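PDB 3TCR: molybdopterin biosynthesis protein from Mycobacterium abscessus, which probably binds molybdopterin and takes part in the biosynthesis of the molybdenum cofactor. Local coordinates for residues V48-D53 / V81-N86. Numbering follows the deposited sequence.
Sequences VVIVND and VVVVEN
Val-82 is gripped twice by the neighbouring strand: its N donates to Val-48 O (2.8 Å) and its O accepts from Ile-50 N (2.7 Å). Val-84 repeats the pattern, with Val-84 N on Ile-50 O and Val-84 O taking Asn-52 N, as in regular parallel pairing. On one face Ile-50 CG1 lies 4.0 Å from Val-81 CG1, while Ile-50 CB meets a methyl of Val-83. On the other, chi1 of -64° turns Val-84 CG1 anti to the carbonyl carbon and puts CG2 between that carbon and the backbone N, where it touches both Val-49 CG1 and Val-51 CG2 at 4.0 Å.

Beyond the strands a side chain takes over the pairing: Asp-53 OD1 accepts Asn-86 N at 2.9 Å, the donor standing 37° out of the carboxylate plane. Val-51 CG1 packs 3.5 Å from Asn-86 OD1, and one water links Val-51 O to Asn-86 ND2. A salt bridge from Asp-53 OD2 to Arg-117 probably helps hold the carboxylate, and Glu-85 OE2 is hydrogen-bonded to His-57 NE2.

Strands 44-51 and 76-84 form a beta-alpha-beta unit through helix 64-73, which packs on Val-48 and Val-81; helix 88-100 packs on Val-49, Val-51 and Val-84. Strand 76-84 is outermost in the chain's sheet, and 44-51 lies between it and 105-109.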
loop_
_atom_site.group_PDB
_atom_site.type_symbol
_atom_site.label_atom_id
_atom_site.label_comp_id
_atom_site.label_asym_id
_atom_site.label_seq_id
_atom_site.Cartn_x
_atom_site.Cartn_y
_atom_site.Cartn_z
ATOM N N VAL A 48 -5.992 23.858 -5.818
ATOM C CA VAL A 48 -5.317 23.577 -4.589
ATOM C C VAL A 48 -6.242 23.804 -3.423
ATOM O O VAL A 48 -6.881 24.870 -3.310
ATOM C CB VAL A 48 -4.104 24.507 -4.422
ATOM C CG1 VAL A 48 -3.312 24.126 -3.165
ATOM C CG2 VAL A 48 -3.243 24.435 -5.667
ATOM N N VAL A 49 -6.318 22.809 -2.549
ATOM C CA VAL A 49 -7.101 22.889 -1.324
ATOM C C VAL A 49 -6.137 22.855 -0.135
ATOM O O VAL A 49 -5.499 21.854 0.096
ATOM C CB VAL A 49 -8.096 21.703 -1.206
ATOM C CG1 VAL A 49 -8.897 21.807 0.096
ATOM C CG2 VAL A 49 -9.021 21.660 -2.423
ATOM N N ILE A 50 -6.022 23.962 0.599
ATOM C CA ILE A 50 -5.150 24.035 1.780
ATOM C C ILE A 50 -5.975 23.554 2.950
ATOM O O ILE A 50 -7.012 24.142 3.233
ATOM C CB ILE A 50 -4.719 25.483 2.088
ATOM C CG1 ILE A 50 -3.872 26.044 0.942
ATOM C CG2 ILE A 50 -4.001 25.563 3.437
ATOM C CD1 ILE A 50 -2.672 25.196 0.588
ATOM N N VAL A 51 -5.542 22.488 3.609
ATOM C CA VAL A 51 -6.274 21.953 4.748
ATOM C C VAL A 51 -5.489 22.306 6.000
ATOM O O VAL A 51 -4.524 21.627 6.353
ATOM C CB VAL A 51 -6.487 20.412 4.671
ATOM C CG1 VAL A 51 -7.285 19.938 5.899
ATOM C CG2 VAL A 51 -7.177 20.010 3.357
ATOM N N ASN A 52 -5.880 23.398 6.641
ATOM C CA ASN A 52 -5.134 23.925 7.782
ATOM C C ASN A 52 -5.980 24.819 8.686
ATOM O O ASN A 52 -6.407 25.884 8.268
ATOM C CB ASN A 52 -3.951 24.725 7.247
ATOM C CG ASN A 52 -2.903 24.994 8.300
ATOM O OD1 ASN A 52 -3.118 25.711 9.280
ATOM N ND2 ASN A 52 -1.752 24.401 8.096
ATOM N N ASP A 53 -6.212 24.408 9.924
ATOM C CA ASP A 53 -7.020 25.244 10.861
ATOM C C ASP A 53 -6.512 26.654 11.052
ATOM O O ASP A 53 -7.301 27.582 11.105
ATOM C CB ASP A 53 -7.086 24.603 12.231
ATOM C CG ASP A 53 -7.842 23.346 12.205
ATOM O OD1 ASP A 53 -8.834 23.288 11.447
ATOM O OD2 ASP A 53 -7.432 22.405 12.903
ATOM N N VAL A 81 -7.322 28.609 -5.322
ATOM C CA VAL A 81 -6.871 28.016 -4.068
ATOM C C VAL A 81 -8.055 28.147 -3.115
ATOM O O VAL A 81 -8.719 29.188 -3.084
ATOM C CB VAL A 81 -5.615 28.760 -3.503
ATOM C CG1 VAL A 81 -5.159 28.220 -2.132
ATOM C CG2 VAL A 81 -4.455 28.654 -4.477
ATOM N N VAL A 82 -8.348 27.079 -2.374
ATOM C CA VAL A 82 -9.386 27.067 -1.366
ATOM C C VAL A 82 -8.714 26.759 -0.043
ATOM O O VAL A 82 -7.853 25.866 0.017
ATOM C CB VAL A 82 -10.467 25.980 -1.677
ATOM C CG1 VAL A 82 -11.545 25.960 -0.577
ATOM C CG2 VAL A 82 -11.145 26.255 -3.021
ATOM N N VAL A 83 -9.071 27.496 1.009
ATOM C CA VAL A 83 -8.608 27.198 2.356
ATOM C C VAL A 83 -9.767 26.616 3.175
ATOM O O VAL A 83 -10.837 27.187 3.197
ATOM C CB VAL A 83 -8.055 28.446 3.080
ATOM C CG1 VAL A 83 -7.581 28.056 4.499
ATOM C CG2 VAL A 83 -6.888 29.051 2.291
ATOM N N VAL A 84 -9.554 25.480 3.826
ATOM C CA VAL A 84 -10.549 24.902 4.699
ATOM C C VAL A 84 -9.881 24.469 5.998
ATOM O O VAL A 84 -8.648 24.301 6.074
ATOM C CB VAL A 84 -11.214 23.634 4.073
ATOM C CG1 VAL A 84 -11.999 23.967 2.804
ATOM C CG2 VAL A 84 -10.173 22.552 3.803
ATOM N N GLU A 85 -10.715 24.282 7.017
ATOM C CA GLU A 85 -10.309 23.717 8.288
ATOM C C GLU A 85 -10.142 22.221 8.152
ATOM O O GLU A 85 -10.577 21.628 7.171
ATOM C CB GLU A 85 -11.392 23.973 9.344
ATOM C CG GLU A 85 -11.601 25.442 9.680
ATOM C CD GLU A 85 -12.818 25.708 10.589
ATOM O OE1 GLU A 85 -13.900 25.130 10.376
ATOM O OE2 GLU A 85 -12.703 26.533 11.493
ATOM N N ASN A 86 -9.584 21.612 9.189
ATOM C CA ASN A 86 -9.539 20.155 9.321
ATOM C C ASN A 86 -10.873 19.655 9.747
ATOM O O ASN A 86 -11.087 19.325 10.919
ATOM C CB ASN A 86 -8.487 19.710 10.354
ATOM C CG ASN A 86 -7.220 19.225 9.705
ATOM O OD1 ASN A 86 -7.229 18.218 8.974
ATOM N ND2 ASN A 86 -6.154 19.975 9.875
HETATM O O HOH W 1 -3.236 20.660 8.625
HETATM O O HOH W 2 -4.309 22.092 10.904
#